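Side-chain contacts in cellulose binding protein (Clavibacter michiganensis, PDB 4JJO), which forms the expansin part of a larger, probably cellulose-degrading enzyme and is thought to bind cellulose and loosen plant cell walls: residues T60-V65 / V100-P105; V171-G176 / S196-V201. One frame throughout, in Å; residues are numbered along the deposited sequence.

Interaction 1: residues T60-V65 / V100-P105; sequences TVRVQV and VTVRDP
R62 NE, paired in a salt bridge with D53, belongs to a guanidinium whose one face is laid over the isopropyl group of V102. The two methyls of V102 divide that face between them: R62 NE stands 3.7 Å from V102 CG2, and R62 NH2 lies 3.7 Å from V102 CG1. V102 CG1 sits 3.6 Å above the guanidinium plane, displaced toward the rim, so the flat cation rests off-centre on the valine, and the two side chains cross at about a right angle. P105 approaches the same side obliquely, its CB 4.0 Å from R62 NH1. The first two torsions of R62 are extended (CG anti to the backbone N, chi1 179°) and carry the chain outward; a bend at chi3, -65°, then turns the head over V102. The contact is methyl packing on a cationic face, with no polar bond across it; NE and NH2 are hydrogen-bonded elsewhere, and the D53 salt bridge probably helps to hold the head flat against the hydrocarbon. In the six-stranded sheet, consistent with the double-psi beta-barrel of expansins, strand 51-56 runs between strands 59-69 and 95-101. R62 thus reaches across this middle strand, which supplies D53 as salt-bridge partner and F51 as a packing neighbour, to V102 and P105, on the continuation of the chain from strand 95-101, where V102 also touches D53.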
# COMPACT_ATOMS: atom_id res chain seq x y z
N THR A 60 7.70 -15.35 13.60
CA THR A 60 7.30 -14.71 12.36
C THR A 60 6.20 -13.68 12.60
O THR A 60 5.25 -13.93 13.33
CB THR A 60 6.78 -15.75 11.35
OG1 THR A 60 7.81 -16.71 11.08
CG2 THR A 60 6.36 -15.08 10.05
N VAL A 61 6.36 -12.52 11.97
CA VAL A 61 5.36 -11.46 12.06
C VAL A 61 5.01 -10.95 10.67
O VAL A 61 5.84 -10.96 9.76
CB VAL A 61 5.86 -10.28 12.93
CG1 VAL A 61 7.00 -9.56 12.23
CG2 VAL A 61 4.72 -9.33 13.23
N ARG A 62 3.77 -10.49 10.51
CA ARG A 62 3.32 -9.93 9.24
C ARG A 62 3.34 -8.41 9.32
O ARG A 62 2.84 -7.83 10.28
CB ARG A 62 1.91 -10.43 8.93
CG ARG A 62 1.33 -9.87 7.64
CD ARG A 62 0.11 -10.67 7.20
NE ARG A 62 0.46 -12.04 6.85
CZ ARG A 62 -0.37 -12.93 6.33
NH1 ARG A 62 -1.63 -12.61 6.08
NH2 ARG A 62 0.06 -14.15 6.04
N VAL A 63 3.94 -7.78 8.31
CA VAL A 63 4.05 -6.33 8.28
C VAL A 63 3.53 -5.75 6.97
O VAL A 63 3.67 -6.35 5.91
CB VAL A 63 5.51 -5.86 8.50
CG1 VAL A 63 5.96 -6.16 9.92
CG2 VAL A 63 6.44 -6.51 7.48
N GLN A 64 2.91 -4.57 7.06
CA GLN A 64 2.44 -3.86 5.88
C GLN A 64 3.56 -3.00 5.32
O GLN A 64 4.20 -2.25 6.05
CB GLN A 64 1.24 -2.98 6.24
CG GLN A 64 0.74 -2.12 5.09
CD GLN A 64 -0.49 -1.28 5.43
OE1 GLN A 64 -1.11 -0.68 4.55
NE2 GLN A 64 -0.84 -1.22 6.71
N VAL A 65 3.80 -3.11 4.02
CA VAL A 65 4.78 -2.26 3.36
C VAL A 65 4.21 -0.85 3.29
O VAL A 65 3.18 -0.62 2.65
CB VAL A 65 5.12 -2.75 1.95
CG1 VAL A 65 5.97 -1.72 1.23
CG2 VAL A 65 5.85 -4.09 2.02
N VAL A 100 9.02 -13.28 2.84
CA VAL A 100 8.29 -13.47 1.60
C VAL A 100 7.19 -12.43 1.52
O VAL A 100 6.72 -11.94 2.54
CB VAL A 100 7.62 -14.86 1.55
CG1 VAL A 100 8.67 -15.96 1.42
CG2 VAL A 100 6.74 -15.08 2.77
N THR A 101 6.79 -12.10 0.30
CA THR A 101 5.59 -11.30 0.09
C THR A 101 4.38 -12.21 0.18
O THR A 101 4.35 -13.28 -0.44
CB THR A 101 5.61 -10.59 -1.27
OG1 THR A 101 6.64 -9.60 -1.28
CG2 THR A 101 4.27 -9.92 -1.54
N VAL A 102 3.39 -11.79 0.95
CA VAL A 102 2.18 -12.58 1.14
C VAL A 102 1.26 -12.47 -0.06
O VAL A 102 0.97 -11.37 -0.53
CB VAL A 102 1.41 -12.11 2.39
CG1 VAL A 102 0.13 -12.92 2.55
CG2 VAL A 102 2.27 -12.21 3.63
N ARG A 103 0.81 -13.62 -0.56
CA ARG A 103 -0.18 -13.63 -1.63
C ARG A 103 -1.58 -13.63 -1.03
O ARG A 103 -1.87 -14.39 -0.11
CB ARG A 103 0.00 -14.84 -2.53
CG ARG A 103 -0.81 -14.77 -3.81
CD ARG A 103 -0.43 -15.86 -4.80
NE ARG A 103 -1.27 -15.80 -6.00
CZ ARG A 103 -0.98 -16.40 -7.15
NH1 ARG A 103 0.14 -17.09 -7.29
NH2 ARG A 103 -1.81 -16.29 -8.18
N ASP A 104 -2.44 -12.76 -1.56
CA ASP A 104 -3.83 -12.65 -1.12
C ASP A 104 -3.96 -12.67 0.40
O ASP A 104 -4.63 -13.55 0.95
CB ASP A 104 -4.68 -13.77 -1.72
CG ASP A 104 -4.74 -13.70 -3.23
OD1 ASP A 104 -4.21 -12.73 -3.79
OD2 ASP A 104 -5.33 -14.61 -3.85
N PRO A 105 -3.33 -11.70 1.08
CA PRO A 105 -3.44 -11.57 2.53
C PRO A 105 -4.85 -11.23 2.98
O PRO A 105 -5.54 -10.46 2.30
CB PRO A 105 -2.51 -10.38 2.84
CG PRO A 105 -2.48 -9.60 1.58
CD PRO A 105 -2.51 -10.63 0.49

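Interaction 2: residues V171-G176 / S196-V201; sequences VTDQYG and SRFYPV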
# COMPACT_ATOMS: atom_id res chain seq x y z
N VAL A 171 -9.98 -1.22 -11.04
CA VAL A 171 -8.67 -1.56 -10.51
C VAL A 171 -8.33 -3.01 -10.87
O VAL A 171 -9.07 -3.94 -10.53
CB VAL A 171 -8.62 -1.38 -8.99
CG1 VAL A 171 -7.21 -1.60 -8.47
CG2 VAL A 171 -9.12 0.00 -8.61
N THR A 172 -7.21 -3.19 -11.55
CA THR A 172 -6.75 -4.50 -11.97
C THR A 172 -5.45 -4.82 -11.23
O THR A 172 -4.53 -4.01 -11.23
CB THR A 172 -6.48 -4.54 -13.49
OG1 THR A 172 -7.62 -4.02 -14.19
CG2 THR A 172 -6.20 -5.96 -13.96
N ASP A 173 -5.38 -5.99 -10.61
CA ASP A 173 -4.20 -6.34 -9.83
C ASP A 173 -3.17 -7.09 -10.66
O ASP A 173 -3.41 -7.40 -11.83
CB ASP A 173 -4.57 -7.13 -8.56
CG ASP A 173 -5.10 -8.53 -8.86
OD1 ASP A 173 -4.91 -9.03 -9.99
OD2 ASP A 173 -5.68 -9.13 -7.94
N GLN A 174 -2.03 -7.39 -10.05
CA GLN A 174 -0.91 -8.01 -10.76
C GLN A 174 -1.25 -9.39 -11.34
O GLN A 174 -0.52 -9.91 -12.18
CB GLN A 174 0.29 -8.14 -9.82
CG GLN A 174 0.02 -8.96 -8.57
CD GLN A 174 1.24 -9.10 -7.68
OE1 GLN A 174 1.24 -8.64 -6.53
NE2 GLN A 174 2.28 -9.74 -8.19
N TYR A 175 -2.34 -9.98 -10.88
CA TYR A 175 -2.74 -11.30 -11.34
C TYR A 175 -3.89 -11.22 -12.34
O TYR A 175 -4.49 -12.24 -12.69
CB TYR A 175 -3.11 -12.18 -10.14
CG TYR A 175 -1.94 -12.38 -9.20
CD1 TYR A 175 -0.84 -13.13 -9.59
CD2 TYR A 175 -1.94 -11.82 -7.94
CE1 TYR A 175 0.23 -13.31 -8.75
CE2 TYR A 175 -0.86 -12.00 -7.08
CZ TYR A 175 0.21 -12.74 -7.50
OH TYR A 175 1.28 -12.93 -6.65
N GLY A 176 -4.19 -10.01 -12.80
CA GLY A 176 -5.16 -9.80 -13.86
C GLY A 176 -6.59 -9.71 -13.39
O GLY A 176 -7.51 -9.60 -14.19
N SER A 196 -16.31 -4.46 -2.60
CA SER A 196 -15.52 -5.28 -3.52
C SER A 196 -14.27 -5.88 -2.90
O SER A 196 -13.63 -5.29 -2.03
CB SER A 196 -15.15 -4.46 -4.76
OG SER A 196 -16.30 -4.17 -5.52
N ARG A 197 -13.94 -7.08 -3.37
CA ARG A 197 -12.74 -7.80 -2.96
C ARG A 197 -12.12 -8.46 -4.19
O ARG A 197 -12.84 -8.84 -5.11
CB ARG A 197 -13.08 -8.89 -1.94
CG ARG A 197 -13.39 -8.39 -0.54
CD ARG A 197 -13.73 -9.55 0.38
NE ARG A 197 -14.16 -9.10 1.70
CZ ARG A 197 -13.33 -8.79 2.70
NH1 ARG A 197 -12.02 -8.88 2.53
NH2 ARG A 197 -13.82 -8.40 3.86
N PHE A 198 -10.80 -8.59 -4.20
CA PHE A 198 -10.11 -9.30 -5.26
C PHE A 198 -10.14 -10.80 -5.01
O PHE A 198 -9.96 -11.60 -5.93
CB PHE A 198 -8.67 -8.82 -5.39
CG PHE A 198 -8.53 -7.47 -6.02
CD1 PHE A 198 -8.53 -7.35 -7.40
CD2 PHE A 198 -8.41 -6.33 -5.25
CE1 PHE A 198 -8.40 -6.11 -8.00
CE2 PHE A 198 -8.29 -5.09 -5.84
CZ PHE A 198 -8.28 -4.98 -7.22
N TYR A 199 -10.37 -11.18 -3.75
CA TYR A 199 -10.40 -12.59 -3.35
C TYR A 199 -11.22 -12.73 -2.07
O TYR A 199 -11.35 -11.77 -1.31
CB TYR A 199 -8.98 -13.11 -3.15
CG TYR A 199 -8.10 -12.19 -2.34
CD1 TYR A 199 -8.01 -12.32 -0.96
CD2 TYR A 199 -7.37 -11.18 -2.95
CE1 TYR A 199 -7.22 -11.48 -0.22
CE2 TYR A 199 -6.57 -10.33 -2.21
CZ TYR A 199 -6.50 -10.49 -0.85
OH TYR A 199 -5.70 -9.65 -0.11
N PRO A 200 -11.76 -13.93 -1.81
CA PRO A 200 -12.69 -14.11 -0.69
C PRO A 200 -12.06 -14.13 0.70
O PRO A 200 -10.86 -14.35 0.85
CB PRO A 200 -13.31 -15.48 -0.97
CG PRO A 200 -12.33 -16.19 -1.82
CD PRO A 200 -11.65 -15.14 -2.64
N VAL A 201 -12.89 -13.87 1.70
CA VAL A 201 -12.57 -14.16 3.09
C VAL A 201 -12.85 -15.64 3.32
O VAL A 201 -13.75 -16.20 2.70
CB VAL A 201 -13.44 -13.34 4.06
CG1 VAL A 201 -13.36 -11.86 3.75
CG2 VAL A 201 -14.89 -13.83 4.02
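D173 and F198 lie alongside each other, pointing in opposite directions, with the carboxylate and ring planes only 25° apart. D173 CB lies over one face of the ring, 4.0 Å from F198 CE1, and D173 OD2 comes within 3.4 Å of F198 CD1. In D173, CG is wedged between the backbone N and the carbonyl carbon (chi1 69°), which folds the acid back over its own turn; in F198, CG stands anti to the carbonyl carbon (chi1 -75°), and the ring reaches from the C-terminal tail, after strand 191-193, to strand 167-173 of the antiparallel sheet in the expansin C-terminal domain. The far end of the ring meets V171. The backbone oxygen V171 O faces the ring edge near its plane, 3.4 Å from F198 CE1, while V171 CG1 touches F198 CZ at 3.8 Å, the two side chains crossing at about a right angle. The folded acid also makes an Asx turn: D173 OD1 accepts from Y175 N at 2.9 Å, the donor lying well above the carboxylate plane. The type I turn D173-G176 is closed by G176 N bonding to D173 O. V179, on the neighbouring strand 178-184, packs on both V171 and F198. Chemically, the ring edge offers its weakly positive C-H groups to V171 O, whereas the carboxylate, OD2 above the ring plane but beyond its rim, would probably gain little or be mildly disfavoured; the salt bridge from R177 NE to D173 OD2 probably compensates for its charge and makes this buried placement tolerable.

Overall arrangement
From the N terminus, interaction 1 comes first: it closes a loop of 34 residues within the N-terminal domain, of the double-psi barrel family, including strand 76-80 and helix 81-87, and ends where the chain leaves strand 95-101 for the C-terminal domain. Interaction 2 follows wholly later, closing 19 residues that hold strands 178-184 and 191-193 and fastening the C-terminal tail to the eight-stranded sheet. The two loops are in series, neither nested nor crossed. Their centres are 16 Å apart, yet they meet at the domain junction: Y199 OH probably hydrogen-bonds to P105 O, Y199 packs on D104, and R103 makes a cation-pi contact with Y175. N-terminal domain exit, turn and tail are thereby joined.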